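PDB 6VC6: 6-phospho-alpha-glucosidase from Merdibacter massiliensis, which probably hydrolyses 6-phospho-alpha-glucosides by the NAD- and manganese-dependent chemistry of glycoside hydrolase family 4. Local coordinates for residues A[78-83]-A[141-146]. Numbering follows the deposited sequence.
Sequences MDFIFM and WILNYS. With NAD (nicotinamide-adenine-dinucleotide), chain G.
W141 pairs with F80 at the start of a parallel pairing between strands 80-83 and 141-144, whose axes run 4.7 Å apart at 17°. The backbone bonds alternate in the usual parallel way. W141 N donates to D79 O, coming from above the carbonyl plane, and W141 O then accepts from I81 N (2.9 Å). I81 O accepts from L143 N. M83 N then donates to L143 O, nearly straight. Y145 N closes the run on M83 O (2.8 Å).

Apolar side chains meet on both faces of the sheet. On one, F80 sets CD1 3.6 Å from CB of W141. The F80 ring and the five-membered ring of W141 are tilted by 22°, but offset so far that there is little stacking. Beside them, F82 and L143 point the same way, and CE1 of F82 meets CD1 of L143 at 3.7 Å. On the other face, the selenium of M83, a selenomethionine, lies 3.5 Å from CG2 of I142. CG2 is the I142 branch anti to the backbone N, while CG1 meets CB of I81.

Polar contacts gather at the C-terminal end of strand 141-144. N144 turns its CG anti to its own N (chi1 177°). Its OD1 then accepts from S146 OG (2.8 Å) and weakly from S146 N, while ND2 bonds S146 O and N168. These bonds are likely to steady the chain just after the strand. Y145 O accepts a straight bond from the nicotinamide amide N7N (2.9 Å), and the Y145 ring stacks on H319.

The pair lies in the middle of a Rossmann-type sheet, with the dinucleotide at the C-terminal strand ends. Strand 4-9 flanks 80-83, and strand 166-169 flanks 141-144. Helix 113-136 packs on M83, I142 and N144. Helix 318-331 covers F82, W141 and L143.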
loop_
_atom_site.group_PDB
_atom_site.type_symbol
_atom_site.label_atom_id
_atom_site.label_comp_id
_atom_site.label_asym_id
_atom_site.label_seq_id
_atom_site.Cartn_x
_atom_site.Cartn_y
_atom_site.Cartn_z
HETATM N N MSE A 78 -17.506 8.318 13.849
HETATM C CA MSE A 78 -16.809 7.127 13.382
HETATM C C MSE A 78 -15.652 6.762 14.307
HETATM O O MSE A 78 -14.972 7.637 14.842
HETATM C CB MSE A 78 -16.294 7.331 11.956
HETATM C CG MSE A 78 -17.384 7.310 10.897
HETATM SE SE MSE A 78 -18.113 5.526 10.602
HETATM C CE MSE A 78 -20.004 5.986 10.491
ATOM N N ASP A 79 -15.442 5.461 14.497
ATOM C CA ASP A 79 -14.310 4.976 15.276
ATOM C C ASP A 79 -13.113 4.643 14.397
ATOM O O ASP A 79 -11.967 4.864 14.801
ATOM C CB ASP A 79 -14.714 3.742 16.088
ATOM C CG ASP A 79 -15.791 4.040 17.111
ATOM O OD1 ASP A 79 -15.568 4.915 17.974
ATOM O OD2 ASP A 79 -16.861 3.397 17.051
ATOM N N PHE A 80 -13.359 4.120 13.198
ATOM C CA PHE A 80 -12.297 3.727 12.285
ATOM C C PHE A 80 -12.647 4.169 10.873
ATOM O O PHE A 80 -13.801 4.064 10.448
ATOM C CB PHE A 80 -12.070 2.211 12.308
ATOM C CG PHE A 80 -11.343 1.724 13.526
ATOM C CD1 PHE A 80 -9.959 1.749 13.578
ATOM C CD2 PHE A 80 -12.042 1.239 14.618
ATOM C CE1 PHE A 80 -9.286 1.300 14.698
ATOM C CE2 PHE A 80 -11.374 0.788 15.741
ATOM C CZ PHE A 80 -9.994 0.819 15.779
ATOM N N ILE A 81 -11.642 4.661 10.152
ATOM C CA ILE A 81 -11.775 5.024 8.746
ATOM C C ILE A 81 -10.786 4.179 7.956
ATOM O O ILE A 81 -9.569 4.302 8.145
ATOM C CB ILE A 81 -11.526 6.522 8.510
ATOM C CG1 ILE A 81 -12.418 7.368 9.421
ATOM C CG2 ILE A 81 -11.766 6.874 7.050
ATOM C CD1 ILE A 81 -13.892 7.259 9.106
ATOM N N PHE A 82 -11.306 3.321 7.081
ATOM C CA PHE A 82 -10.486 2.496 6.199
ATOM C C PHE A 82 -10.371 3.219 4.860
ATOM O O PHE A 82 -11.363 3.359 4.138
ATOM C CB PHE A 82 -11.094 1.105 6.015
ATOM C CG PHE A 82 -11.039 0.235 7.246
ATOM C CD1 PHE A 82 -10.508 0.705 8.437
ATOM C CD2 PHE A 82 -11.523 -1.063 7.204
ATOM C CE1 PHE A 82 -10.465 -0.101 9.562
ATOM C CE2 PHE A 82 -11.482 -1.875 8.324
ATOM C CZ PHE A 82 -10.951 -1.392 9.504
HETATM N N MSE A 83 -9.169 3.675 4.530
HETATM C CA MSE A 83 -8.963 4.432 3.298
HETATM C C MSE A 83 -8.276 3.597 2.220
HETATM O O MSE A 83 -7.171 3.095 2.423
HETATM C CB MSE A 83 -8.145 5.694 3.581
HETATM C CG MSE A 83 -8.567 6.437 4.836
HETATM SE SE MSE A 83 -8.054 8.318 4.802
HETATM C CE MSE A 83 -9.314 8.946 3.460
ATOM N N TRP A 141 -9.630 6.661 14.299
ATOM C CA TRP A 141 -8.383 6.075 13.823
ATOM C C TRP A 141 -8.453 5.913 12.310
ATOM O O TRP A 141 -9.357 5.248 11.791
ATOM C CB TRP A 141 -8.123 4.732 14.500
ATOM C CG TRP A 141 -7.129 4.808 15.619
ATOM C CD1 TRP A 141 -7.394 4.748 16.955
ATOM C CD2 TRP A 141 -5.709 4.964 15.497
ATOM N NE1 TRP A 141 -6.228 4.854 17.674
ATOM C CE2 TRP A 141 -5.179 4.988 16.803
ATOM C CE3 TRP A 141 -4.835 5.086 14.412
ATOM C CZ2 TRP A 141 -3.816 5.128 17.053
ATOM C CZ3 TRP A 141 -3.480 5.224 14.663
ATOM C CH2 TRP A 141 -2.985 5.244 15.973
ATOM N N ILE A 142 -7.507 6.520 11.604
ATOM C CA ILE A 142 -7.469 6.491 10.147
ATOM C C ILE A 142 -6.416 5.474 9.727
ATOM O O ILE A 142 -5.214 5.694 9.911
ATOM C CB ILE A 142 -7.177 7.879 9.562
ATOM C CG1 ILE A 142 -8.370 8.810 9.791
ATOM C CG2 ILE A 142 -6.853 7.777 8.084
ATOM C CD1 ILE A 142 -8.108 10.249 9.409
ATOM N N LEU A 143 -6.869 4.352 9.172
ATOM C CA LEU A 143 -5.991 3.319 8.636
ATOM C C LEU A 143 -5.993 3.437 7.118
ATOM O O LEU A 143 -7.043 3.291 6.483
ATOM C CB LEU A 143 -6.451 1.928 9.075
ATOM C CG LEU A 143 -6.760 1.749 10.563
ATOM C CD1 LEU A 143 -7.048 0.290 10.881
ATOM C CD2 LEU A 143 -5.616 2.270 11.420
ATOM N N ASN A 144 -4.824 3.696 6.539
ATOM C CA ASN A 144 -4.716 4.061 5.132
ATOM C C ASN A 144 -3.976 2.982 4.352
ATOM O O ASN A 144 -2.836 2.637 4.687
ATOM C CB ASN A 144 -4.005 5.405 4.974
ATOM C CG ASN A 144 -3.815 5.789 3.524
ATOM O OD1 ASN A 144 -4.778 5.868 2.763
ATOM N ND2 ASN A 144 -2.569 6.026 3.131
ATOM N N TYR A 145 -4.565 2.513 3.277
ATOM C CA TYR A 145 -3.909 1.621 2.361
ATOM C C TYR A 145 -3.509 2.404 1.113
ATOM O O TYR A 145 -2.694 1.953 0.341
ATOM C CB TYR A 145 -4.892 0.546 1.945
ATOM C CG TYR A 145 -4.654 -0.839 2.465
ATOM C CD1 TYR A 145 -5.704 -1.695 2.656
ATOM C CD2 TYR A 145 -3.393 -1.299 2.727
ATOM C CE1 TYR A 145 -5.512 -2.975 3.100
ATOM C CE2 TYR A 145 -3.188 -2.575 3.180
ATOM C CZ TYR A 145 -4.256 -3.407 3.361
ATOM O OH TYR A 145 -4.072 -4.673 3.808
ATOM N N SER A 146 -4.089 3.584 0.927
ATOM C CA SER A 146 -3.985 4.298 -0.340
ATOM C C SER A 146 -2.547 4.618 -0.721
ATOM O O SER A 146 -1.798 5.165 0.065
ATOM C CB SER A 146 -4.793 5.598 -0.288
ATOM O OG SER A 146 -6.070 5.412 0.284
HETATM P PA NAD G . -9.862 1.203 -7.838
HETATM O O1A NAD G . -10.556 -0.099 -8.156
HETATM O O2A NAD G . -9.762 2.281 -8.890
HETATM O O5B NAD G . -10.550 1.842 -6.533
HETATM C C5B NAD G . -10.332 3.208 -6.196
HETATM C C4B NAD G . -11.625 3.813 -5.674
HETATM O O4B NAD G . -11.342 5.006 -4.941
HETATM C C3B NAD G . -12.540 4.192 -6.827
HETATM O O3B NAD G . -13.838 3.636 -6.609
HETATM C C2B NAD G . -12.623 5.703 -6.788
HETATM O O2B NAD G . -13.950 6.143 -7.086
HETATM C C1B NAD G . -12.243 6.034 -5.356
HETATM N N9A NAD G . -11.622 7.377 -5.246
HETATM C C8A NAD G . -10.711 7.920 -6.075
HETATM N N7A NAD G . -10.372 9.173 -5.671
HETATM C C5A NAD G . -11.082 9.445 -4.561
HETATM C C6A NAD G . -11.213 10.585 -3.621
HETATM N N6A NAD G . -10.494 11.721 -3.792
HETATM N N1A NAD G . -12.075 10.453 -2.588
HETATM C C2A NAD G . -12.796 9.332 -2.403
HETATM N N3A NAD G . -12.728 8.263 -3.214
HETATM C C4A NAD G . -11.908 8.260 -4.290
HETATM O O3 NAD G . -8.378 0.893 -7.295
HETATM P PN NAD G . -7.969 -0.520 -6.645
HETATM O O1N NAD G . -7.163 -1.295 -7.661
HETATM O O2N NAD G . -9.175 -1.145 -5.984
HETATM O O5D NAD G . -6.969 -0.009 -5.497
HETATM C C5D NAD G . -7.486 0.525 -4.280
HETATM C C4D NAD G . -6.353 1.220 -3.541
HETATM O O4D NAD G . -5.760 0.323 -2.600
HETATM C C3D NAD G . -5.258 1.635 -4.513
HETATM O O3D NAD G . -4.878 2.985 -4.238
HETATM C C2D NAD G . -4.092 0.730 -4.186
HETATM O O2D NAD G . -2.846 1.400 -4.380
HETATM C C1D NAD G . -4.342 0.425 -2.721
HETATM N N1N NAD G . -3.654 -0.783 -2.274
HETATM C C2N NAD G . -2.674 -0.624 -1.384
HETATM C C3N NAD G . -1.964 -1.707 -0.899
HETATM C C7N NAD G . -0.870 -1.469 0.098
HETATM O O7N NAD G . -0.085 -2.367 0.354
HETATM N N7N NAD G . -0.782 -0.269 0.671
HETATM C C4N NAD G . -2.290 -2.983 -1.340
HETATM C C5N NAD G . -3.313 -3.125 -2.272
HETATM C C6N NAD G . -3.993 -1.998 -2.725
#